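Local coordinates for putative creatinine amidohydrolase (Bacteroides fragilis, PDB 3LUB) that probably hydrolyses carbon-nitrogen bonds in amides as a zinc-dependent member of the creatininase superfamily, at the interface of chains A and B and the interface of chains A and C. Residues are numbered along the deposited sequence; one frame, centred on the assembly and turned at random. Chains: chain A/B/C, Putative creatinine amidohydrolase.

Contact 1: the interface of chains A and B. Residues chain A 193-195, 198, 205, 208; chain B 140, 252-253.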
# COMPACT_ATOMS: atom_id res chain seq x y z
N PHE A 193 -9.15 -1.47 34.34
CA PHE A 193 -7.83 -2.05 34.15
C PHE A 193 -7.24 -2.35 35.55
O PHE A 193 -7.62 -1.68 36.53
CB PHE A 193 -6.89 -1.06 33.43
CG PHE A 193 -7.32 -0.65 32.03
CD1 PHE A 193 -7.45 -1.59 31.01
CD2 PHE A 193 -7.49 0.71 31.72
CE1 PHE A 193 -7.78 -1.21 29.72
CE2 PHE A 193 -7.84 1.11 30.43
CZ PHE A 193 -7.99 0.16 29.43
N ALA A 194 -6.31 -3.30 35.60
CA ALA A 194 -5.51 -3.60 36.80
C ALA A 194 -4.29 -2.68 36.95
O ALA A 194 -3.60 -2.77 37.96
CB ALA A 194 -5.04 -5.11 36.78
N ILE A 195 -4.03 -1.83 35.95
CA ILE A 195 -2.98 -0.80 35.97
C ILE A 195 -3.66 0.54 36.31
O ILE A 195 -4.34 1.13 35.48
CB ILE A 195 -2.22 -0.76 34.61
CG1 ILE A 195 -1.58 -2.14 34.33
CG2 ILE A 195 -1.15 0.34 34.60
CD1 ILE A 195 -1.03 -2.36 32.91
N LEU A 198 -3.60 3.78 34.13
CA LEU A 198 -4.46 3.72 32.94
C LEU A 198 -5.92 4.09 33.25
O LEU A 198 -6.57 4.69 32.42
CB LEU A 198 -4.39 2.34 32.25
CG LEU A 198 -2.99 1.86 31.79
CD1 LEU A 198 -3.06 0.48 31.17
CD2 LEU A 198 -2.31 2.83 30.83
N VAL A 205 -4.81 3.07 26.71
CA VAL A 205 -4.82 1.71 26.15
C VAL A 205 -6.30 1.44 25.82
O VAL A 205 -7.18 1.89 26.54
CB VAL A 205 -4.34 0.63 27.20
CG1 VAL A 205 -4.56 -0.77 26.68
CG2 VAL A 205 -2.85 0.81 27.60
N HIS A 208 -10.40 -3.80 26.65
CA HIS A 208 -10.60 -5.13 26.07
C HIS A 208 -11.99 -5.59 26.44
O HIS A 208 -12.26 -5.82 27.62
CB HIS A 208 -9.57 -6.09 26.62
CG HIS A 208 -8.19 -5.83 26.12
ND1 HIS A 208 -7.30 -6.83 25.82
CD2 HIS A 208 -7.56 -4.66 25.81
CE1 HIS A 208 -6.17 -6.30 25.38
NE2 HIS A 208 -6.30 -4.99 25.35
N LEU B 140 1.48 -5.04 24.75
CA LEU B 140 0.74 -3.91 25.29
C LEU B 140 1.36 -2.60 24.81
O LEU B 140 2.53 -2.36 25.06
CB LEU B 140 0.81 -3.97 26.81
CG LEU B 140 0.05 -2.91 27.59
CD1 LEU B 140 -1.44 -2.97 27.26
CD2 LEU B 140 0.30 -3.08 29.10
N LEU B 252 -2.63 -6.11 32.14
CA LEU B 252 -3.66 -5.10 31.85
C LEU B 252 -4.95 -5.35 32.63
O LEU B 252 -5.60 -4.43 33.11
CB LEU B 252 -3.95 -5.10 30.35
CG LEU B 252 -4.86 -3.99 29.79
CD1 LEU B 252 -4.37 -2.64 30.27
CD2 LEU B 252 -4.88 -4.10 28.26
N TYR B 253 -5.33 -6.62 32.72
CA TYR B 253 -6.49 -7.06 33.52
C TYR B 253 -6.04 -8.28 34.31
O TYR B 253 -5.20 -9.06 33.83
CB TYR B 253 -7.66 -7.49 32.64
CG TYR B 253 -8.26 -6.40 31.79
CD1 TYR B 253 -9.29 -5.63 32.27
CD2 TYR B 253 -7.81 -6.17 30.48
CE1 TYR B 253 -9.88 -4.62 31.49
CE2 TYR B 253 -8.41 -5.15 29.69
CZ TYR B 253 -9.43 -4.39 30.19
OH TYR B 253 -10.01 -3.40 29.44
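B:Leu252 is the plug of this patch and loses 87 Å² of surface to chain A. Its two methyl branches part. CD1 lies over one face of the A:Phe193 ring, near its CD1 rim, and meets CD1 of A:Leu198 at 3.5 Å, a tight fit. CD2 lies over the face of the A:His208 imidazole, 3.8 Å from the ring centroid, as a CH-pi contact. It also slides past CG1 of A:Val205. CG of B:Leu252 stands opposite the backbone N (chi1 -172°), which turns the branches into chain A. Its carbonyl O accepts a hydrogen bond from the backbone N of A:Ala194 at 2.8 Å.

B:Tyr253 works beside it. Its phenol OH accepts a nearly straight hydrogen bond from the backbone N of A:His208 at 2.8 Å (163° at H). The CE2 side of the ring rests on CB of A:His208 at 3.4 Å. Its CZ lies 3.5 Å from CD1 of A:Phe193. Further out, CD1 of B:Leu140 meets CG1 of A:Val205, and its CD2 faces CD1 of A:Ile195 tip to tip.

Chain A gives mainly the loops on either side of helix 196-199. Chain B gives its C-terminal tail, past helix 226-249, and the start of strand 140-145.

Contact 2: the interface of chains A and B. Residues chain A 239, 242-243, 246; chain B 195, 197-198, 202.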
# COMPACT_ATOMS: atom_id res chain seq x y z
N LYS A 239 -27.28 23.03 17.38
CA LYS A 239 -25.86 23.37 17.32
C LYS A 239 -25.26 22.94 16.00
O LYS A 239 -24.52 23.71 15.37
CB LYS A 239 -25.08 22.73 18.48
CG LYS A 239 -25.11 23.52 19.78
CD LYS A 239 -24.15 22.94 20.84
CE LYS A 239 -24.39 23.59 22.20
NZ LYS A 239 -24.33 25.10 22.14
N GLY A 242 -26.56 25.18 13.15
CA GLY A 242 -25.77 26.40 13.22
C GLY A 242 -24.39 26.26 12.60
O GLY A 242 -23.94 27.18 11.93
N LEU A 243 -23.70 25.14 12.88
CA LEU A 243 -22.43 24.80 12.22
C LEU A 243 -22.60 24.80 10.68
O LEU A 243 -21.82 25.45 9.95
CB LEU A 243 -21.86 23.45 12.71
CG LEU A 243 -20.59 22.98 11.98
CD1 LEU A 243 -19.45 23.97 12.19
CD2 LEU A 243 -20.16 21.60 12.37
N GLU A 246 -23.00 28.28 9.30
CA GLU A 246 -21.76 29.07 9.35
C GLU A 246 -20.74 28.59 8.29
O GLU A 246 -20.06 29.40 7.68
CB GLU A 246 -21.17 29.04 10.77
CG GLU A 246 -21.96 29.83 11.82
CD GLU A 246 -21.69 29.39 13.26
OE1 GLU A 246 -20.83 28.51 13.48
OE2 GLU A 246 -22.36 29.91 14.18
N ILE B 195 -15.60 30.81 11.45
CA ILE B 195 -16.77 29.93 11.69
C ILE B 195 -16.92 29.68 13.21
O ILE B 195 -16.21 28.87 13.76
CB ILE B 195 -16.61 28.58 10.93
CG1 ILE B 195 -16.60 28.86 9.42
CG2 ILE B 195 -17.72 27.59 11.32
CD1 ILE B 195 -16.07 27.69 8.53
N SER B 197 -18.84 28.15 15.43
CA SER B 197 -19.03 26.77 15.91
C SER B 197 -17.73 25.98 15.96
O SER B 197 -17.57 25.11 16.81
CB SER B 197 -20.08 26.04 15.07
OG SER B 197 -21.33 26.74 15.12
N LEU B 198 -16.79 26.30 15.07
CA LEU B 198 -15.47 25.65 15.13
C LEU B 198 -14.66 26.21 16.27
O LEU B 198 -13.89 25.47 16.88
CB LEU B 198 -14.70 25.76 13.82
CG LEU B 198 -15.27 25.10 12.58
CD1 LEU B 198 -14.28 25.21 11.43
CD2 LEU B 198 -15.70 23.64 12.85
N VAL B 202 -17.85 22.62 18.38
CA VAL B 202 -18.97 21.72 17.95
C VAL B 202 -18.40 20.64 17.02
O VAL B 202 -18.78 19.48 17.09
CB VAL B 202 -20.11 22.49 17.24
CG1 VAL B 202 -21.15 21.49 16.65
CG2 VAL B 202 -20.74 23.53 18.18
O HOH W 1 -23.60 25.76 16.48
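The long C-terminal helix 226-249 of chain A meets the short helix 196-199 of chain B. Near the start of the short helix, B:Ser197 grips the carboxylate of A:Glu246 through one oxygen. Its backbone N donates to OE1 at 2.8 Å, on the syn side but 29° out of the carboxylate plane. Its hydroxyl OG donates to the same OE1 at 2.5 Å, a short bond, from the opposite face of that plane. The two donors therefore straddle the oxygen. The chi1 of -59° holds OG of B:Ser197 beside its own backbone N, which lets the two donors converge on OE1. The amide at this helix start may also help stabilise the negative charge.

The hydroxyl has a second link. A water lies 2.8 Å from OG of B:Ser197 and 2.5 Å from the carbonyl O of A:Lys239, about two turns before A:Glu246 on the helix.

Apolar groups close the patch. CD1 of A:Leu243 touches CB of B:Ser197 at 3.6 Å. The same methyl meets CD2 of B:Leu198, with the two leucines at about a right angle. CG2 of B:Ile195 packs on CB of A:Glu246 at 3.8 Å.

The chain A residues share one side of helix 226-249, while chain B presents helix 196-199 and the loops flanking it.

Contact 3: the interface of chains A and C. Residues chain A 8, 24, 69, 106, 109, 111; chain C 31, 86, 88.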
# COMPACT_ATOMS: atom_id res chain seq x y z
N LEU A 8 -29.86 11.29 1.19
CA LEU A 8 -29.51 10.49 0.00
C LEU A 8 -29.95 9.03 0.09
O LEU A 8 -30.11 8.39 -0.93
CB LEU A 8 -28.00 10.55 -0.34
CG LEU A 8 -27.66 10.36 -1.84
CD1 LEU A 8 -27.92 11.62 -2.60
CD2 LEU A 8 -26.24 9.93 -2.05
N ILE A 24 -21.92 18.99 2.60
CA ILE A 24 -22.20 17.57 2.57
C ILE A 24 -21.94 17.07 3.99
O ILE A 24 -21.03 17.54 4.65
CB ILE A 24 -21.29 16.78 1.57
CG1 ILE A 24 -21.27 17.41 0.17
CG2 ILE A 24 -21.69 15.27 1.53
CD1 ILE A 24 -22.57 17.39 -0.59
N MSE A 69 -25.27 12.06 3.33
CA MSE A 69 -24.89 10.88 2.55
C MSE A 69 -25.27 9.60 3.30
O MSE A 69 -25.63 9.67 4.48
CB MSE A 69 -23.39 10.88 2.31
CG MSE A 69 -22.88 12.06 1.58
SE MSE A 69 -23.43 12.17 -0.28
CE MSE A 69 -22.41 10.65 -1.04
N LEU A 106 -16.58 13.72 -4.45
CA LEU A 106 -17.29 14.95 -4.08
C LEU A 106 -16.57 16.19 -4.63
O LEU A 106 -17.19 17.18 -5.03
CB LEU A 106 -17.44 15.02 -2.56
CG LEU A 106 -18.40 14.06 -1.83
CD1 LEU A 106 -18.28 14.29 -0.33
CD2 LEU A 106 -19.83 14.25 -2.33
N GLN A 109 -17.27 16.64 -8.28
CA GLN A 109 -18.64 17.16 -8.38
C GLN A 109 -18.77 18.65 -8.03
O GLN A 109 -19.87 19.21 -8.12
CB GLN A 109 -19.52 16.34 -7.43
CG GLN A 109 -19.65 14.89 -7.86
CD GLN A 109 -20.03 13.95 -6.75
OE1 GLN A 109 -20.66 14.33 -5.78
NE2 GLN A 109 -19.67 12.67 -6.92
N PHE A 111 -18.11 20.04 -4.90
CA PHE A 111 -18.29 20.30 -3.48
C PHE A 111 -16.95 20.58 -2.80
O PHE A 111 -15.92 20.08 -3.19
CB PHE A 111 -19.04 19.11 -2.83
CG PHE A 111 -20.39 18.82 -3.48
CD1 PHE A 111 -21.44 19.69 -3.34
CD2 PHE A 111 -20.57 17.69 -4.23
CE1 PHE A 111 -22.66 19.43 -3.95
CE2 PHE A 111 -21.80 17.42 -4.85
CZ PHE A 111 -22.83 18.31 -4.72
N THR C 31 -23.41 3.71 -4.66
CA THR C 31 -24.09 4.98 -4.47
C THR C 31 -24.05 5.71 -5.80
O THR C 31 -23.04 6.25 -6.21
CB THR C 31 -23.39 5.79 -3.37
OG1 THR C 31 -23.36 5.04 -2.16
CG2 THR C 31 -24.11 7.10 -3.10
N PHE C 86 -23.19 13.25 -6.05
CA PHE C 86 -23.30 12.22 -5.05
C PHE C 86 -23.02 10.79 -5.50
O PHE C 86 -23.21 9.87 -4.74
CB PHE C 86 -24.65 12.33 -4.34
CG PHE C 86 -25.04 13.74 -4.03
CD1 PHE C 86 -24.25 14.52 -3.21
CD2 PHE C 86 -26.22 14.26 -4.51
CE1 PHE C 86 -24.62 15.79 -2.91
CE2 PHE C 86 -26.59 15.52 -4.20
CZ PHE C 86 -25.79 16.30 -3.41
N ILE C 88 -20.35 7.93 -5.95
CA ILE C 88 -19.10 7.68 -5.27
C ILE C 88 -18.37 6.52 -5.91
O ILE C 88 -18.81 5.40 -5.79
CB ILE C 88 -19.32 7.39 -3.79
CG1 ILE C 88 -20.16 8.50 -3.15
CG2 ILE C 88 -17.96 7.16 -3.08
CD1 ILE C 88 -19.48 9.90 -3.11
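A loop of chain C carrying C:Phe86 and C:Ile88 enters a pocket of chain A. The pocket is built from strand 23-28, helix 92-108, the loop after this helix, the loop after strand 66-68 and the N-terminal loop at A:Leu8. A second loop of chain C brings C:Thr31.

C:Phe86 fills the pocket and loses 67 Å² of surface. CD1 of A:Ile24 sits in the plane of its ring, at the edge, 3.5 Å from CE1. That methyl also lies over the centre of the A:Phe111 ring. CZ of A:Phe111 meets CE1 of C:Phe86 at 3.6 Å, and the two side chains run at about a right angle. CD1 of A:Leu8 comes over the face of the C:Phe86 ring opposite A:Phe111, near the rim, 3.7 Å from CD2. Its other methyl, CD2, reaches CB of C:Phe86 and CG2 of C:Thr31.

The selenomethionine A:Met69 is bent at chi2 and chi3 (both -69°). Its selenium lies 3.9 Å from CD1 of C:Phe86, while CE turns to meet CD1 of C:Ile88 tip to tip at 3.7 Å.

A hydrogen bond also holds the loop backbone. The amide N of C:Phe86 donates to the side-chain OE1 of A:Gln109 at 2.8 Å. The donor stands well above the amide carbonyl plane, 66° out of it.

In the fold, this pocket lies beside the C-terminal end of helix 92-108, and the inserted chain C segment is loop.

Contacts 1 and 2 belong to the same two-fold A-B interface; the centres of their C-alpha atoms are about 37 Å apart. Both use the segment around helix 196-199, from chain A in contact 1 and from chain B in contact 2. Ile195 and Leu198 occur in both. By symmetry, this segment of each subunit meets both the C-terminal helix and the tail beyond it in its partner. Contact 3 uses different residues and joins chain A to chain C. Its C-alpha centre lies about 21 Å from that of contact 2 and 41 Å from that of contact 1. Chain A bridges two neighbours, consistent with the six-copy deposited assembly.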